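Local coordinates for fanconi-associated nuclease 1 homolog (Pseudomonas aeruginosa, PDB 5Y7Q), which is a bacterial homolog of Fanconi-associated nuclease 1, combining helix-turn-helix, SAP-type and VRR-NUC domains in a single largely helical chain, at residues E128-F133 and R162-F167; A71-L76 and L118-A123; D240-L245 and P273-R278. All coordinates share one frame; numbering follows the deposited sequence.

How the contacts relate
Contact 3 is the buried one of the three, contact 1 is partly buried, and contact 2 lies at the surface. They follow one another along the chain in the order 2, 1, 3, with nearest atoms about 10 Å apart between contacts 1 and 2 and about 17 Å between contacts 2 and 3, and they share no helix or strand. Contact 1 belongs to the SAP-type domain and contact 2 to the helix-turn-helix domain; contact 2 is apolar throughout its side chains, and contact 1 nearly so, with one glutamine end at its margin. Contact 3, nearer the centre of the chain, pairs two long helices and adds to its leucine packing a stack of arginine on tyrosine.

Contact 1: E128-F133 and R162-F167; sequences ELAQLF and RLQPLF
Leu-129 carries this contact through one methyl, CD2, which is directed at the turn formed by Leu-163, Gln-164 and Phe-167. It lies 3.6 Å from Leu-163 O, 3.9 Å from Gln-164 CA and 4.0 Å from Phe-167 CB, so a single branch meets three residues, and most of what it touches is backbone or the base of a side chain. The torsion explains the reach: with CG opposite the backbone N across the CA–CB bond (chi1 178°), the chain leaves its helix pointing at the partner segment. Beside it, Leu-163 CD1 lies at the edge of the Phe-133 ring, near its plane, 4.3 Å from Phe-133 CZ. Ala-130 adds a lesser touch, its methyl brushing the end of the Gln-164 side chain.

The surface that receives Leu-129 is held by the turn itself. Leu-163 O accepts the amide of Phe-167 (N to O 3.1 Å), and the same oxygen sits in the plane of the Phe-167 ring, at its edge. That ring leads away from Leu-129 and makes edge-to-face contacts with Phe-145 and His-148. On the other side, Glu-128 takes the N-cap position of helix 129-135, and its N donates to Gln-131 OE1 at 2.8 Å; the N-H points almost straight at the oxygen (170°) but approaches from above the carbonyl plane, 42° out of it. Leu-160, one turn back on helix 156-163, touches Leu-129, Ala-130 and Phe-133 alike, and Lys-156 NZ is hydrogen-bonded to Phe-133 O. The nearest atom of the contact lies about 6 Å from the bound nucleic acid. Together these contacts join the start of helix 129-135 to the last part of helix 156-163 and the turn that follows it, consistent with packing between the helices of a SAP-type domain.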
# COMPACT_ATOMS: atom_id res chain seq x y z
N GLU A 128 -22.28 -23.84 -5.12
CA GLU A 128 -23.33 -22.85 -4.92
C GLU A 128 -23.71 -22.25 -6.27
O GLU A 128 -22.91 -22.20 -7.20
CB GLU A 128 -22.87 -21.76 -3.95
CG GLU A 128 -22.77 -22.24 -2.52
CD GLU A 128 -24.14 -22.49 -1.89
OE1 GLU A 128 -25.11 -21.80 -2.27
OE2 GLU A 128 -24.25 -23.39 -1.01
N LEU A 129 -24.97 -21.83 -6.36
CA LEU A 129 -25.49 -21.30 -7.62
C LEU A 129 -24.60 -20.21 -8.17
O LEU A 129 -24.38 -20.14 -9.39
CB LEU A 129 -26.90 -20.77 -7.40
CG LEU A 129 -27.62 -20.14 -8.58
CD1 LEU A 129 -27.53 -20.96 -9.86
CD2 LEU A 129 -29.04 -19.99 -8.13
N ALA A 130 -24.07 -19.36 -7.29
CA ALA A 130 -23.17 -18.29 -7.73
C ALA A 130 -21.92 -18.85 -8.39
O ALA A 130 -21.44 -18.30 -9.40
CB ALA A 130 -22.80 -17.42 -6.54
N GLN A 131 -21.37 -19.95 -7.85
CA GLN A 131 -20.17 -20.54 -8.43
C GLN A 131 -20.47 -21.18 -9.77
O GLN A 131 -19.68 -21.08 -10.72
CB GLN A 131 -19.57 -21.58 -7.47
CG GLN A 131 -19.76 -21.30 -5.99
CD GLN A 131 -19.11 -22.37 -5.12
OE1 GLN A 131 -19.75 -22.96 -4.24
NE2 GLN A 131 -17.85 -22.64 -5.37
N LEU A 132 -21.62 -21.85 -9.86
CA LEU A 132 -22.14 -22.31 -11.14
C LEU A 132 -22.19 -21.17 -12.13
O LEU A 132 -21.86 -21.34 -13.31
CB LEU A 132 -23.53 -22.91 -10.95
CG LEU A 132 -24.22 -23.39 -12.22
CD1 LEU A 132 -23.42 -24.52 -12.80
CD2 LEU A 132 -25.64 -23.83 -11.92
N PHE A 133 -22.58 -19.98 -11.66
CA PHE A 133 -22.65 -18.82 -12.54
C PHE A 133 -21.27 -18.34 -12.94
O PHE A 133 -21.10 -17.78 -14.03
CB PHE A 133 -23.42 -17.69 -11.86
CG PHE A 133 -24.83 -17.62 -12.31
CD1 PHE A 133 -25.69 -18.67 -12.07
CD2 PHE A 133 -25.30 -16.51 -13.00
CE1 PHE A 133 -27.00 -18.61 -12.50
CE2 PHE A 133 -26.60 -16.45 -13.43
CZ PHE A 133 -27.45 -17.50 -13.19
N ARG A 162 -32.38 -13.12 -9.14
CA ARG A 162 -33.75 -13.64 -9.23
C ARG A 162 -33.80 -15.12 -8.87
O ARG A 162 -34.73 -15.56 -8.18
CB ARG A 162 -34.31 -13.40 -10.64
CG ARG A 162 -35.84 -13.32 -10.72
CD ARG A 162 -36.37 -11.88 -10.69
NE ARG A 162 -36.89 -11.45 -11.99
CZ ARG A 162 -37.35 -10.23 -12.25
NH1 ARG A 162 -37.36 -9.30 -11.29
NH2 ARG A 162 -37.81 -9.92 -13.47
N LEU A 163 -32.80 -15.90 -9.28
CA LEU A 163 -32.84 -17.35 -9.10
C LEU A 163 -32.26 -17.86 -7.78
O LEU A 163 -32.46 -19.03 -7.46
CB LEU A 163 -32.10 -18.04 -10.25
CG LEU A 163 -32.73 -17.88 -11.63
CD1 LEU A 163 -31.72 -18.13 -12.74
CD2 LEU A 163 -33.89 -18.84 -11.75
N GLN A 164 -31.55 -17.02 -6.99
CA GLN A 164 -30.96 -17.51 -5.74
C GLN A 164 -32.00 -17.86 -4.68
O GLN A 164 -31.87 -18.93 -4.05
CB GLN A 164 -29.95 -16.50 -5.21
CG GLN A 164 -28.52 -16.96 -5.26
CD GLN A 164 -27.58 -15.78 -5.45
OE1 GLN A 164 -28.03 -14.68 -5.79
NE2 GLN A 164 -26.29 -15.99 -5.21
N PRO A 165 -33.01 -17.03 -4.39
CA PRO A 165 -34.08 -17.51 -3.49
C PRO A 165 -34.75 -18.79 -3.96
O PRO A 165 -35.36 -19.48 -3.14
CB PRO A 165 -35.07 -16.33 -3.45
CG PRO A 165 -34.66 -15.41 -4.57
CD PRO A 165 -33.18 -15.60 -4.69
N LEU A 166 -34.64 -19.13 -5.25
CA LEU A 166 -35.23 -20.36 -5.77
C LEU A 166 -34.36 -21.59 -5.51
O LEU A 166 -34.88 -22.64 -5.12
CB LEU A 166 -35.50 -20.21 -7.27
CG LEU A 166 -36.76 -19.51 -7.79
CD1 LEU A 166 -36.82 -18.04 -7.36
CD2 LEU A 166 -36.89 -19.64 -9.32
N PHE A 167 -33.04 -21.51 -5.72
CA PHE A 167 -32.14 -22.67 -5.66
C PHE A 167 -31.05 -22.45 -4.60
O PHE A 167 -29.88 -22.25 -4.95
CB PHE A 167 -31.45 -22.94 -7.00
CG PHE A 167 -32.36 -23.39 -8.10
CD1 PHE A 167 -32.32 -24.70 -8.55
CD2 PHE A 167 -33.20 -22.50 -8.74
CE1 PHE A 167 -33.14 -25.12 -9.58
CE2 PHE A 167 -34.02 -22.91 -9.77
CZ PHE A 167 -33.99 -24.22 -10.19

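Contact 2: A71-L76 and L118-A123; sequences AAFAEL and LGWVDA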
# COMPACT_ATOMS: atom_id res chain seq x y z
N ALA A 71 7.16 -32.45 -0.16
CA ALA A 71 7.66 -33.75 -0.62
C ALA A 71 6.76 -34.36 -1.69
O ALA A 71 7.23 -34.81 -2.75
CB ALA A 71 7.79 -34.71 0.57
N ALA A 72 5.45 -34.38 -1.43
CA ALA A 72 4.53 -34.98 -2.39
C ALA A 72 4.65 -34.27 -3.73
O ALA A 72 4.76 -34.92 -4.78
CB ALA A 72 3.10 -34.93 -1.85
N PHE A 73 4.68 -32.93 -3.71
CA PHE A 73 4.84 -32.16 -4.94
C PHE A 73 6.10 -32.55 -5.69
O PHE A 73 6.09 -32.67 -6.92
CB PHE A 73 4.84 -30.67 -4.62
CG PHE A 73 4.95 -29.79 -5.83
CD1 PHE A 73 3.82 -29.30 -6.45
CD2 PHE A 73 6.19 -29.45 -6.36
CE1 PHE A 73 3.92 -28.50 -7.56
CE2 PHE A 73 6.29 -28.64 -7.47
CZ PHE A 73 5.15 -28.17 -8.07
N ALA A 74 7.22 -32.71 -4.97
CA ALA A 74 8.44 -33.20 -5.61
C ALA A 74 8.23 -34.56 -6.29
O ALA A 74 8.91 -34.88 -7.28
CB ALA A 74 9.57 -33.30 -4.59
N GLU A 75 7.31 -35.38 -5.79
CA GLU A 75 7.08 -36.66 -6.45
C GLU A 75 6.28 -36.55 -7.76
O GLU A 75 6.27 -37.50 -8.54
CB GLU A 75 6.35 -37.62 -5.51
CG GLU A 75 7.01 -37.75 -4.15
CD GLU A 75 8.50 -38.02 -4.26
OE1 GLU A 75 8.88 -38.93 -5.02
OE2 GLU A 75 9.27 -37.30 -3.59
N LEU A 76 5.62 -35.43 -8.02
CA LEU A 76 4.71 -35.37 -9.15
C LEU A 76 5.46 -35.37 -10.48
O LEU A 76 6.56 -34.82 -10.59
CB LEU A 76 3.85 -34.13 -9.07
CG LEU A 76 2.73 -34.29 -8.06
CD1 LEU A 76 2.21 -32.92 -7.70
CD2 LEU A 76 1.67 -35.21 -8.65
N LEU A 118 -4.16 -37.16 -4.83
CA LEU A 118 -3.73 -36.53 -3.59
C LEU A 118 -4.82 -35.70 -2.92
O LEU A 118 -4.62 -35.25 -1.78
CB LEU A 118 -2.54 -35.61 -3.86
CG LEU A 118 -1.18 -36.22 -4.19
CD1 LEU A 118 -0.37 -35.25 -5.06
CD2 LEU A 118 -0.46 -36.56 -2.91
N GLY A 119 -5.93 -35.45 -3.60
CA GLY A 119 -6.95 -34.58 -3.07
C GLY A 119 -6.65 -33.10 -3.18
O GLY A 119 -7.46 -32.28 -2.71
N TRP A 120 -5.52 -32.72 -3.77
CA TRP A 120 -5.27 -31.30 -3.98
C TRP A 120 -6.17 -30.71 -5.05
O TRP A 120 -6.24 -29.48 -5.17
CB TRP A 120 -3.81 -31.07 -4.35
CG TRP A 120 -2.86 -31.50 -3.28
CD1 TRP A 120 -3.17 -31.85 -1.99
CD2 TRP A 120 -1.45 -31.64 -3.42
NE1 TRP A 120 -2.02 -32.19 -1.31
CE2 TRP A 120 -0.96 -32.07 -2.17
CE3 TRP A 120 -0.56 -31.43 -4.47
CZ2 TRP A 120 0.39 -32.30 -1.94
CZ3 TRP A 120 0.78 -31.66 -4.24
CH2 TRP A 120 1.24 -32.09 -2.99
N VAL A 121 -6.84 -31.54 -5.85
CA VAL A 121 -7.87 -31.08 -6.77
C VAL A 121 -9.04 -32.05 -6.64
O VAL A 121 -8.84 -33.26 -6.66
CB VAL A 121 -7.36 -31.02 -8.23
CG1 VAL A 121 -8.49 -30.70 -9.19
CG2 VAL A 121 -6.24 -29.99 -8.39
N ASP A 122 -10.23 -31.50 -6.41
CA ASP A 122 -11.51 -32.20 -6.53
C ASP A 122 -11.94 -32.18 -7.99
O ASP A 122 -11.97 -31.10 -8.61
CB ASP A 122 -12.59 -31.49 -5.70
CG ASP A 122 -12.89 -32.15 -4.36
OD1 ASP A 122 -12.90 -33.41 -4.28
OD2 ASP A 122 -13.16 -31.39 -3.38
N ALA A 123 -12.22 -33.35 -8.57
CA ALA A 123 -13.18 -33.33 -9.67
C ALA A 123 -14.57 -33.36 -9.10
O ALA A 123 -14.77 -33.75 -7.94
CB ALA A 123 -12.95 -34.46 -10.65
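Trp-120 sets the outer rim of its six-membered ring against Ala-72, whose CB lies 3.6 Å from CH2 and meets the indole obliquely. The same CH2 is 3.6 Å from Phe-73 N, which lies at the ring edge and in its plane; this is a packing approach of a C-H edge to a helix backbone. Further round the rim, Trp-120 CZ3 comes 4.0 Å from Leu-76 CD1 and stands near the plane of the Phe-73 ring, at that ring's edge.

Leu-118 covers part of one indole face, its CD1 3.8 Å above the plane and offset toward the rim. From there its two methyls divide the partner segment: CD1 meets Leu-76 CD2 tip to tip at 4.1 Å, while CD2 reaches Ala-72 CB, also at 4.1 Å. Gly-119, with a positive phi of 78°, takes the chain out of helix 108-118 between these two residues, and the side chains of both start toward segment 71-76.

Farther out, Phe-69 meets the Trp-120 ring with planes at about 35°, and Leu-84 of helix 78-89 touches both Trp-120 and Phe-73. The contact thus ties the end of helix 64-75 to the bend leading into strand 121-123 within the helix-turn-helix domain. With carbon meeting carbon almost throughout, cohesion probably comes from dispersion and from partial removal of apolar surface from water, without the directional restraint of polar bonds.

Contact 3: D240-L245 and P273-R278; sequences DAYLHL and PWLEGR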
# COMPACT_ATOMS: atom_id res chain seq x y z
N ASP A 240 0.70 -17.52 11.76
CA ASP A 240 -0.69 -17.74 12.15
C ASP A 240 -1.43 -16.42 12.39
O ASP A 240 -2.57 -16.24 11.95
CB ASP A 240 -0.78 -18.62 13.40
CG ASP A 240 -0.29 -20.04 13.17
OD1 ASP A 240 -0.31 -20.49 12.02
OD2 ASP A 240 0.11 -20.71 14.15
N ALA A 241 -0.78 -15.48 13.08
CA ALA A 241 -1.47 -14.25 13.44
C ALA A 241 -1.71 -13.37 12.23
O ALA A 241 -2.80 -12.83 12.07
CB ALA A 241 -0.69 -13.50 14.52
N TYR A 242 -0.69 -13.19 11.39
CA TYR A 242 -0.87 -12.41 10.16
C TYR A 242 -2.05 -12.96 9.37
O TYR A 242 -2.89 -12.19 8.87
CB TYR A 242 0.42 -12.45 9.31
CG TYR A 242 0.57 -11.38 8.25
CD1 TYR A 242 -0.23 -11.36 7.13
CD2 TYR A 242 1.56 -10.41 8.36
CE1 TYR A 242 -0.09 -10.37 6.15
CE2 TYR A 242 1.72 -9.42 7.39
CZ TYR A 242 0.89 -9.41 6.28
OH TYR A 242 1.03 -8.43 5.30
N LEU A 243 -2.14 -14.30 9.28
CA LEU A 243 -3.26 -14.90 8.57
C LEU A 243 -4.58 -14.59 9.26
O LEU A 243 -5.60 -14.37 8.59
CB LEU A 243 -3.07 -16.40 8.44
CG LEU A 243 -2.00 -16.73 7.41
CD1 LEU A 243 -1.67 -18.19 7.45
CD2 LEU A 243 -2.46 -16.29 6.02
N HIS A 244 -4.58 -14.53 10.59
CA HIS A 244 -5.84 -14.24 11.25
C HIS A 244 -6.29 -12.80 11.02
O HIS A 244 -7.46 -12.55 10.73
CB HIS A 244 -5.76 -14.53 12.74
CG HIS A 244 -7.08 -14.37 13.41
ND1 HIS A 244 -7.26 -13.57 14.52
CD2 HIS A 244 -8.31 -14.86 13.09
CE1 HIS A 244 -8.54 -13.60 14.87
NE2 HIS A 244 -9.19 -14.37 14.01
N LEU A 245 -5.38 -11.85 11.16
CA LEU A 245 -5.77 -10.47 10.89
C LEU A 245 -6.24 -10.35 9.46
O LEU A 245 -7.33 -9.84 9.21
CB LEU A 245 -4.61 -9.52 11.17
CG LEU A 245 -4.07 -9.61 12.60
CD1 LEU A 245 -2.90 -8.67 12.79
CD2 LEU A 245 -5.19 -9.31 13.58
N PRO A 273 6.14 -6.53 17.31
CA PRO A 273 5.64 -5.17 17.04
C PRO A 273 5.12 -4.97 15.63
O PRO A 273 4.07 -4.33 15.45
CB PRO A 273 6.86 -4.29 17.33
CG PRO A 273 8.02 -5.16 16.99
CD PRO A 273 7.62 -6.57 17.34
N TRP A 274 5.81 -5.51 14.62
CA TRP A 274 5.37 -5.29 13.25
C TRP A 274 4.01 -5.93 12.99
O TRP A 274 3.24 -5.45 12.15
CB TRP A 274 6.45 -5.79 12.28
CG TRP A 274 5.95 -6.45 11.03
CD1 TRP A 274 5.26 -5.87 9.99
CD2 TRP A 274 6.12 -7.82 10.68
NE1 TRP A 274 4.99 -6.81 9.03
CE2 TRP A 274 5.51 -8.02 9.43
CE3 TRP A 274 6.74 -8.92 11.31
CZ2 TRP A 274 5.49 -9.26 8.79
CZ3 TRP A 274 6.72 -10.14 10.68
CH2 TRP A 274 6.11 -10.30 9.43
N LEU A 275 3.68 -6.98 13.77
CA LEU A 275 2.35 -7.60 13.74
C LEU A 275 1.31 -6.74 14.46
O LEU A 275 0.17 -6.60 14.00
CB LEU A 275 2.45 -8.98 14.38
CG LEU A 275 1.56 -10.14 13.96
CD1 LEU A 275 1.50 -10.26 12.46
CD2 LEU A 275 2.15 -11.41 14.56
N GLU A 276 1.70 -6.16 15.61
CA GLU A 276 0.84 -5.24 16.35
C GLU A 276 0.49 -4.01 15.52
O GLU A 276 -0.56 -3.40 15.73
CB GLU A 276 1.53 -4.85 17.67
CG GLU A 276 0.77 -3.86 18.56
CD GLU A 276 -0.49 -4.46 19.20
OE1 GLU A 276 -0.73 -5.67 19.03
OE2 GLU A 276 -1.23 -3.70 19.87
N GLY A 277 1.35 -3.65 14.57
CA GLY A 277 0.98 -2.63 13.60
C GLY A 277 -0.23 -3.02 12.78
O GLY A 277 -1.18 -2.26 12.64
N ARG A 278 -0.20 -4.23 12.21
CA ARG A 278 -1.35 -4.72 11.44
C ARG A 278 -2.62 -4.74 12.28
O ARG A 278 -3.68 -4.27 11.84
CB ARG A 278 -1.05 -6.13 10.93
CG ARG A 278 0.39 -6.38 10.50
CD ARG A 278 0.53 -6.26 9.00
NE ARG A 278 -0.61 -6.87 8.34
CZ ARG A 278 -0.96 -6.61 7.09
NH1 ARG A 278 -0.23 -5.77 6.38
NH2 ARG A 278 -2.03 -7.21 6.56
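Ala-241 comes first, its CB 3.5 Å from Leu-275 CD2. The other methyl of that leucine serves the next residue: Leu-275 CD1 lies 3.8 Å from Tyr-242 N and 4.0 Å from Tyr-242 CB. The phenol of Tyr-242, with CG placed opposite its backbone N (chi1 -161°), extends across to the guanidinium of Arg-278, which lies flat over one face in a cation-pi stack, centres 4.1 Å apart and planes at 15°. Tyr-242 OH stands 3.1 Å from Arg-278 NH1 above the guanidinium face, a direction poorly suited to a hydrogen bond. From the other side of the ring plane Trp-274 approaches obliquely, its CZ2 4.0 Å from Tyr-242 CE2.

These residues join the first half of helix 236-253 to the first turns of helix 273-292, a near-parallel helix pair in the largely helical part of the chain, at 9° and 10.2 Å between the segment axes; helix 258-264 lies between them in the sequence.

One turn on, Leu-245 CD1 packs 3.7 Å from Arg-278 CB, so the arginine's aliphatic base meets leucine while its bent chain, turning at chi2 and chi3, carries the charged end back over the tyrosine. Leu-245 also touches Leu-282 and Tyr-270.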